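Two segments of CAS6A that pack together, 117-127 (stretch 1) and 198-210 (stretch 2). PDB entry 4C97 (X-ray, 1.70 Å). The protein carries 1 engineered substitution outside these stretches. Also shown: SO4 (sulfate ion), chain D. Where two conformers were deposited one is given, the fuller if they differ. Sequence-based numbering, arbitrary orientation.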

ATOM      1  N   PRO A 117       5.387 -19.145   3.180  1.00 13.37           N
ATOM      2  CA  PRO A 117       6.575 -19.829   2.670  1.00 13.52           C
ATOM      3  C   PRO A 117       7.301 -19.070   1.568  1.00 15.50           C
ATOM      4  O   PRO A 117       6.699 -18.248   0.868  1.00 15.98           O
ATOM      5  CB  PRO A 117       6.013 -21.127   2.109  1.00 19.44           C
ATOM      6  CG  PRO A 117       4.622 -20.829   1.781  1.00 26.80           C
ATOM      7  CD  PRO A 117       4.155 -19.866   2.826  1.00 20.40           C
ATOM      8  N   PRO A 118       8.602 -19.332   1.425  1.00 16.76           N
ATOM      9  CA  PRO A 118       9.307 -18.732   0.300  1.00 16.26           C
ATOM     10  C   PRO A 118       8.682 -19.220  -0.976  1.00 17.69           C
ATOM     11  O   PRO A 118       8.228 -20.361  -1.077  1.00 17.03           O
ATOM     12  CB  PRO A 118      10.740 -19.245   0.457  1.00 19.71           C
ATOM     13  CG  PRO A 118      10.650 -20.443   1.342  1.00 24.17           C
ATOM     14  CD  PRO A 118       9.468 -20.217   2.222  1.00 22.02           C
ATOM     15  N   SER A 119       8.647 -18.346  -1.966  1.00 15.54           N
ATOM     16  CA  SER A 119       8.186 -18.764  -3.262  1.00 16.52           C
ATOM     17  C   SER A 119       8.902 -17.932  -4.298  1.00 14.51           C
ATOM     18  O   SER A 119       9.190 -16.769  -4.060  1.00 11.48           O
ATOM     19  CB  SER A 119       6.673 -18.569  -3.398  1.00 15.04           C
ATOM     20  OG  SER A 119       6.288 -18.860  -4.733  1.00 13.88           O
ATOM     21  N   ARG A 120       9.194 -18.548  -5.434  0.50 14.55           N
ATOM     22  CA  ARG A 120       9.758 -17.855  -6.591  0.50 16.78           C
ATOM     23  C   ARG A 120       8.748 -16.966  -7.288  0.50 14.25           C
ATOM     24  O   ARG A 120       9.128 -16.084  -8.050  0.50 12.87           O
ATOM     25  CB  ARG A 120      10.295 -18.876  -7.587  0.50 19.09           C
ATOM     26  CG  ARG A 120      11.425 -19.686  -7.036  0.50 25.77           C
ATOM     27  CD  ARG A 120      11.997 -20.620  -8.061  0.50 27.76           C
ATOM     28  NE  ARG A 120      13.419 -20.831  -7.806  0.50 39.25           N
ATOM     29  CZ  ARG A 120      13.951 -21.906  -7.236  0.50 39.82           C
ATOM     30  NH1 ARG A 120      13.195 -22.927  -6.847  0.50 49.51           N
ATOM     31  NH2 ARG A 120      15.264 -21.959  -7.067  0.50 27.36           N
ATOM     32  N   ASP A 121       7.468 -17.185  -7.007  1.00 12.17           N
ATOM     33  CA  ASP A 121       6.387 -16.448  -7.650  1.00 11.71           C
ATOM     34  C   ASP A 121       5.749 -15.439  -6.706  1.00 12.91           C
ATOM     35  O   ASP A 121       5.605 -15.689  -5.501  1.00 12.87           O
ATOM     36  CB  ASP A 121       5.282 -17.383  -8.121  1.00 15.53           C
ATOM     37  CG  ASP A 121       5.736 -18.349  -9.186  1.00 28.36           C
ATOM     38  OD1 ASP A 121       6.603 -17.982 -10.003  1.00 23.87           O
ATOM     39  OD2 ASP A 121       5.209 -19.483  -9.185  1.00 28.63           O
ATOM     40  N   LEU A 122       5.379 -14.286  -7.244  1.00 10.45           N
ATOM     41  CA  LEU A 122       4.614 -13.308  -6.482  1.00 11.77           C
ATOM     42  C   LEU A 122       3.550 -12.700  -7.379  1.00 13.05           C
ATOM     43  O   LEU A 122       3.858 -12.026  -8.375  1.00 10.11           O
ATOM     44  CB  LEU A 122       5.518 -12.219  -5.894  1.00  9.20           C
ATOM     45  CG  LEU A 122       4.771 -11.073  -5.176  1.00 10.96           C
ATOM     46  CD1 LEU A 122       4.015 -11.580  -3.957  1.00 20.26           C
ATOM     47  CD2 LEU A 122       5.712  -9.961  -4.837  1.00 10.38           C
ATOM     48  N   ALA A 123       2.293 -12.979  -7.051  1.00 10.39           N
ATOM     49  CA  ALA A 123       1.172 -12.411  -7.788  1.00 13.52           C
ATOM     50  C   ALA A 123       0.686 -11.191  -7.039  1.00 13.80           C
ATOM     51  O   ALA A 123       0.283 -11.299  -5.891  1.00 11.17           O
ATOM     52  CB  ALA A 123       0.050 -13.416  -7.908  1.00 14.63           C
ATOM     53  N   LEU A 124       0.749 -10.040  -7.689  1.00 10.03           N
ATOM     54  CA  LEU A 124       0.243  -8.812  -7.109  1.00  8.39           C
ATOM     55  C   LEU A 124      -0.960  -8.326  -7.867  1.00 12.83           C
ATOM     56  O   LEU A 124      -1.007  -8.369  -9.103  1.00 12.76           O
ATOM     57  CB  LEU A 124       1.298  -7.707  -7.117  1.00 11.39           C
ATOM     58  CG  LEU A 124       2.475  -7.880  -6.181  1.00 12.76           C
ATOM     59  CD1 LEU A 124       3.435  -6.724  -6.364  1.00 11.63           C
ATOM     60  CD2 LEU A 124       1.989  -7.961  -4.730  1.00 16.35           C
ATOM     61  N   ARG A 125      -1.935  -7.859  -7.102  1.00  8.59           N
ATOM     62  CA  ARG A 125      -3.068  -7.148  -7.661  0.50 10.92           C
ATOM     63  C   ARG A 125      -2.920  -5.676  -7.343  1.00 11.59           C
ATOM     64  O   ARG A 125      -2.761  -5.271  -6.180  1.00 10.00           O
ATOM     65  CB  ARG A 125      -4.419  -7.659  -7.155  0.50 16.64           C
ATOM     66  CG  ARG A 125      -5.583  -6.938  -7.849  0.50 21.60           C
ATOM     67  CD  ARG A 125      -6.925  -7.600  -7.660  0.50 29.23           C
ATOM     68  NE  ARG A 125      -7.558  -7.197  -6.408  0.50 29.60           N
ATOM     69  CZ  ARG A 125      -8.259  -6.077  -6.241  0.50 25.88           C
ATOM     70  NH1 ARG A 125      -8.433  -5.222  -7.241  0.50 28.46           N
ATOM     71  NH2 ARG A 125      -8.791  -5.813  -5.061  0.50 18.99           N
ATOM     72  N   PHE A 126      -2.953  -4.884  -8.399  1.00  9.13           N
ATOM     73  CA  PHE A 126      -2.876  -3.437  -8.314  1.00 10.28           C
ATOM     74  C   PHE A 126      -4.304  -2.944  -8.383  1.00 11.02           C
ATOM     75  O   PHE A 126      -4.969  -3.023  -9.425  1.00 10.21           O
ATOM     76  CB  PHE A 126      -2.023  -2.895  -9.467  1.00  9.23           C
ATOM     77  CG  PHE A 126      -0.595  -3.391  -9.435  1.00  8.17           C
ATOM     78  CD1 PHE A 126       0.364  -2.728  -8.694  1.00 10.45           C
ATOM     79  CD2 PHE A 126      -0.225  -4.564 -10.092  1.00  9.47           C
ATOM     80  CE1 PHE A 126       1.658  -3.180  -8.647  1.00 10.50           C
ATOM     81  CE2 PHE A 126       1.057  -5.009 -10.041  1.00  9.25           C
ATOM     82  CZ  PHE A 126       2.004  -4.339  -9.311  1.00 10.74           C
ATOM     83  N   ALA A 127      -4.770  -2.464  -7.232  1.00 11.94           N
ATOM     84  CA  ALA A 127      -6.181  -2.179  -6.996  1.00 10.52           C
ATOM     85  C   ALA A 127      -6.528  -0.709  -7.190  1.00 12.31           C
ATOM     86  O   ALA A 127      -7.707  -0.350  -7.222  1.00 15.29           O
ATOM     87  CB  ALA A 127      -6.589  -2.632  -5.590  1.00 15.09           C
ATOM     88  N   GLY A 198      -4.681  -3.848 -12.269  1.00  9.42           N
ATOM     89  CA  GLY A 198      -4.717  -5.199 -12.807  1.00  9.98           C
ATOM     90  C   GLY A 198      -3.871  -6.170 -12.007  1.00  9.61           C
ATOM     91  O   GLY A 198      -3.640  -5.958 -10.835  1.00 11.66           O
ATOM     92  N   ARG A 199      -3.428  -7.242 -12.656  1.00 10.56           N
ATOM     93  CA  ARG A 199      -2.713  -8.299 -11.965  1.00  9.90           C
ATOM     94  C   ARG A 199      -1.429  -8.622 -12.702  1.00 10.29           C
ATOM     95  O   ARG A 199      -1.436  -8.781 -13.936  1.00 13.05           O
ATOM     96  CB  ARG A 199      -3.592  -9.547 -11.895  1.00 10.68           C
ATOM     97  CG  ARG A 199      -2.973 -10.744 -11.229  1.00 25.44           C
ATOM     98  CD  ARG A 199      -4.023 -11.855 -11.153  1.00 32.72           C
ATOM     99  NE  ARG A 199      -3.620 -12.988 -10.329  1.00 38.51           N
ATOM    100  CZ  ARG A 199      -2.858 -13.982 -10.756  1.00 40.82           C
ATOM    101  NH1 ARG A 199      -2.400 -13.971 -11.997  1.00 47.77           N
ATOM    102  NH2 ARG A 199      -2.547 -14.982  -9.941  1.00 48.45           N
ATOM    103  N   VAL A 200      -0.337  -8.726 -11.950  1.00  9.81           N
ATOM    104  CA  VAL A 200       0.929  -9.155 -12.538  1.00  9.54           C
ATOM    105  C   VAL A 200       1.494 -10.296 -11.693  1.00 10.91           C
ATOM    106  O   VAL A 200       1.478 -10.224 -10.471  1.00 12.39           O
ATOM    107  CB  VAL A 200       1.947  -7.995 -12.594  1.00  9.10           C
ATOM    108  CG1 VAL A 200       3.213  -8.470 -13.285  1.00  9.75           C
ATOM    109  CG2 VAL A 200       1.367  -6.788 -13.333  1.00 10.05           C
ATOM    110  N   VAL A 201       1.982 -11.351 -12.356  1.00 11.07           N
ATOM    111  CA  VAL A 201       2.700 -12.401 -11.642  1.00 11.84           C
ATOM    112  C   VAL A 201       4.193 -12.299 -11.971  1.00 10.19           C
ATOM    113  O   VAL A 201       4.606 -12.458 -13.112  1.00 10.88           O
ATOM    114  CB  VAL A 201       2.157 -13.789 -11.976  1.00 13.33           C
ATOM    115  CG1 VAL A 201       2.868 -14.841 -11.133  1.00 15.89           C
ATOM    116  CG2 VAL A 201       0.647 -13.846 -11.743  1.00 12.77           C
ATOM    117  N   TYR A 202       4.968 -12.031 -10.930  1.00 10.02           N
ATOM    118  CA  TYR A 202       6.424 -11.939 -10.964  1.00 11.61           C
ATOM    119  C   TYR A 202       7.027 -13.279 -10.628  1.00 13.19           C
ATOM    120  O   TYR A 202       6.454 -14.058  -9.862  1.00 12.25           O
ATOM    121  CB  TYR A 202       6.920 -10.876  -9.966  1.00  9.09           C
ATOM    122  CG  TYR A 202       6.330  -9.525 -10.294  1.00  9.83           C
ATOM    123  CD1 TYR A 202       6.909  -8.716 -11.261  1.00 10.74           C
ATOM    124  CD2 TYR A 202       5.166  -9.091  -9.678  1.00  9.74           C
ATOM    125  CE1 TYR A 202       6.353  -7.502 -11.594  1.00  9.37           C
ATOM    126  CE2 TYR A 202       4.597  -7.872  -9.997  1.00  9.01           C
ATOM    127  CZ  TYR A 202       5.201  -7.085 -10.966  1.00  9.34           C
ATOM    128  OH  TYR A 202       4.652  -5.892 -11.335  1.00 11.00           O
ATOM    129  N   HIS A 203       8.183 -13.554 -11.220  1.00 11.85           N
ATOM    130  CA  HIS A 203       8.840 -14.820 -11.009  1.00 11.07           C
ATOM    131  C   HIS A 203      10.334 -14.591 -10.970  1.00 14.91           C
ATOM    132  O   HIS A 203      10.883 -13.934 -11.866  1.00 15.00           O
ATOM    133  CB  HIS A 203       8.496 -15.767 -12.134  1.00 12.07           C
ATOM    134  CG  HIS A 203       9.291 -17.024 -12.100  1.00 16.89           C
ATOM    135  ND1 HIS A 203       9.086 -17.995 -11.149  1.00 18.85           N
ATOM    136  CD2 HIS A 203      10.297 -17.466 -12.886  1.00 18.51           C
ATOM    137  CE1 HIS A 203       9.931 -18.992 -11.352  1.00 20.98           C
ATOM    138  NE2 HIS A 203      10.681 -18.691 -12.400  1.00 22.41           N
ATOM    139  N   LEU A 204      10.983 -15.133  -9.945  1.00 14.04           N
ATOM    140  CA  LEU A 204      12.427 -15.021  -9.781  1.00 12.94           C
ATOM    141  C   LEU A 204      13.097 -16.363 -10.067  1.00 14.90           C
ATOM    142  O   LEU A 204      13.059 -17.285  -9.233  1.00 15.51           O
ATOM    143  CB  LEU A 204      12.765 -14.562  -8.357  1.00 15.48           C
ATOM    144  CG  LEU A 204      14.253 -14.436  -8.032  1.00 13.83           C
ATOM    145  CD1 LEU A 204      14.998 -13.636  -9.080  1.00 16.90           C
ATOM    146  CD2 LEU A 204      14.456 -13.821  -6.652  1.00 17.87           C
ATOM    147  N   PRO A 205      13.710 -16.492 -11.254  1.00 14.65           N
ATOM    148  CA  PRO A 205      14.365 -17.749 -11.605  1.00 20.45           C
ATOM    149  C   PRO A 205      15.481 -18.069 -10.641  1.00 16.91           C
ATOM    150  O   PRO A 205      16.239 -17.174 -10.249  1.00 17.91           O
ATOM    151  CB  PRO A 205      14.949 -17.470 -12.999  1.00 20.61           C
ATOM    152  CG  PRO A 205      14.155 -16.334 -13.521  1.00 19.77           C
ATOM    153  CD  PRO A 205      13.791 -15.501 -12.337  1.00 16.05           C
ATOM    154  N   ARG A 206      15.584 -19.349 -10.321  1.00 17.86           N
ATOM    155  CA  ARG A 206      16.620 -19.909  -9.457  1.00 24.24           C
ATOM    156  C   ARG A 206      16.796 -19.150  -8.160  1.00 20.38           C
ATOM    157  O   ARG A 206      17.914 -19.025  -7.659  1.00 19.74           O
ATOM    158  CB  ARG A 206      17.961 -19.979 -10.194  1.00 29.99           C
ATOM    159  CG  ARG A 206      17.914 -20.723 -11.523  1.00 36.78           C
ATOM    160  CD  ARG A 206      17.893 -22.271 -11.364  1.00 47.21           C
ATOM    161  NE  ARG A 206      19.126 -22.868 -10.827  1.00 53.21           N
ATOM    162  CZ  ARG A 206      19.273 -23.373  -9.601  1.00 57.63           C
ATOM    163  NH1 ARG A 206      18.275 -23.354  -8.723  1.00 52.57           N
ATOM    164  NH2 ARG A 206      20.437 -23.903  -9.242  1.00 62.18           N
ATOM    165  N   ALA A 207      15.702 -18.646  -7.602  1.00 19.13           N
ATOM    166  CA  ALA A 207      15.789 -17.978  -6.312  1.00 19.42           C
ATOM    167  C   ALA A 207      16.389 -18.894  -5.261  1.00 18.38           C
ATOM    168  O   ALA A 207      15.987 -20.047  -5.126  1.00 17.65           O
ATOM    169  CB  ALA A 207      14.409 -17.516  -5.840  1.00 16.04           C
ATOM    170  N   THR A 208      17.318 -18.364  -4.475  1.00 17.43           N
ATOM    171  CA  THR A 208      17.718 -19.042  -3.250  1.00 18.57           C
ATOM    172  C   THR A 208      16.549 -19.006  -2.273  1.00 17.02           C
ATOM    173  O   THR A 208      15.599 -18.246  -2.474  1.00 17.96           O
ATOM    174  CB  THR A 208      18.893 -18.354  -2.599  1.00 17.03           C
ATOM    175  OG1 THR A 208      18.481 -17.065  -2.144  1.00 16.31           O
ATOM    176  CG2 THR A 208      20.050 -18.202  -3.575  1.00 24.58           C
ATOM    177  N   GLU A 209      16.607 -19.798  -1.208  1.00 14.68           N
ATOM    178  CA  GLU A 209      15.550 -19.752  -0.191  1.00 17.28           C
ATOM    179  C   GLU A 209      15.425 -18.336   0.374  1.00 13.60           C
ATOM    180  O   GLU A 209      14.325 -17.813   0.487  1.00 14.94           O
ATOM    181  CB  GLU A 209      15.810 -20.735   0.956  1.00 15.97           C
ATOM    182  CG  GLU A 209      14.666 -20.730   2.019  1.00 16.31           C
ATOM    183  CD  GLU A 209      14.832 -21.763   3.127  1.00 18.12           C
ATOM    184  OE1 GLU A 209      15.819 -22.526   3.111  1.00 22.12           O
ATOM    185  OE2 GLU A 209      13.963 -21.811   4.027  1.00 21.70           O
ATOM    186  N   GLU A 210      16.554 -17.716   0.697  1.00 14.00           N
ATOM    187  CA  GLU A 210      16.565 -16.369   1.255  1.00 13.32           C
ATOM    188  C   GLU A 210      15.899 -15.356   0.299  1.00 13.49           C
ATOM    189  O   GLU A 210      15.059 -14.526   0.686  1.00 13.44           O
ATOM    190  CB  GLU A 210      18.001 -15.951   1.571  1.00 17.23           C
ATOM    191  CG  GLU A 210      18.127 -14.566   2.161  1.00 15.11           C
ATOM    192  CD  GLU A 210      19.570 -14.158   2.446  1.00 17.91           C
ATOM    193  OE1 GLU A 210      20.471 -14.601   1.706  1.00 18.32           O
ATOM    194  OE2 GLU A 210      19.791 -13.385   3.415  1.00 18.22           O
TER
HETATM  195  S   SO4 D1241     -11.246  -3.013  -4.499  1.00 44.75           S
HETATM  196  O1  SO4 D1241     -10.257  -3.593  -3.602  1.00 45.72           O
HETATM  197  O2  SO4 D1241     -10.821  -3.288  -5.872  1.00 46.89           O
HETATM  198  O3  SO4 D1241     -12.543  -3.633  -4.259  1.00 50.52           O
HETATM  199  O4  SO4 D1241     -11.394  -1.569  -4.359  1.00 33.61           O

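What holds the two backbones together? Strand 121-127 and the strand that ends at His-203 run antiparallel, with an angle of 163° between their directions, and form a regular ladder. Leu-122 and Tyr-202 exchange two hydrogen bonds, N to O, each 2.8 Å; Leu-124 and Val-200 repeat the pattern. At Gly-198, O accepts from Phe-126 N at 2.7 Å and N donates to Phe-126 O at 3.0 Å. The glycine's backbone angles would jam a CB against the preceding carbonyl.

How do the apolar side chains fit on the face bearing Leu-122, Leu-124 and Phe-126? They share it with Val-200 and Tyr-202, and the fit is diagonal. Phe-126, with only a glycine across from it, leans over Val-200, its CE2 3.8 Å from Val-200 CG2. Its tip, CZ, reaches Tyr-202 OH at 3.7 Å, while Leu-124 CD1 lies 4.0 Å from Tyr-202 CE2, so the tyrosine ring touches both neighbours.

What occupies the other face? Small Ala-123 leaves room beside Val-201, whose CG2 sits 3.9 Å from Ala-123 CB. That same CB lies over one face of the Arg-199 guanidinium, 3.7 Å from Arg-199 NH2. Farther along, His-203 ND1 donates to Asp-121 OD1 at 2.7 Å, a polar pairing at the ring edge. Arg-125 instead extends away and binds a sulfate, its NH2 3.0 Å from SO4 O1.

How does the contact continue past the strands? Leu-204 N donates to Arg-120 O at 2.8 Å, extending the ladder. The long Arg-120 side chain then reaches along the 204-207 turn, its CG packing 3.9 Å from Ala-207 CB. Its NH2 comes within 3.7 Å of Arg-206 NH1, a close approach of like charges. Beyond, Pro-118 CG meets Glu-209 CG at 4.1 Å.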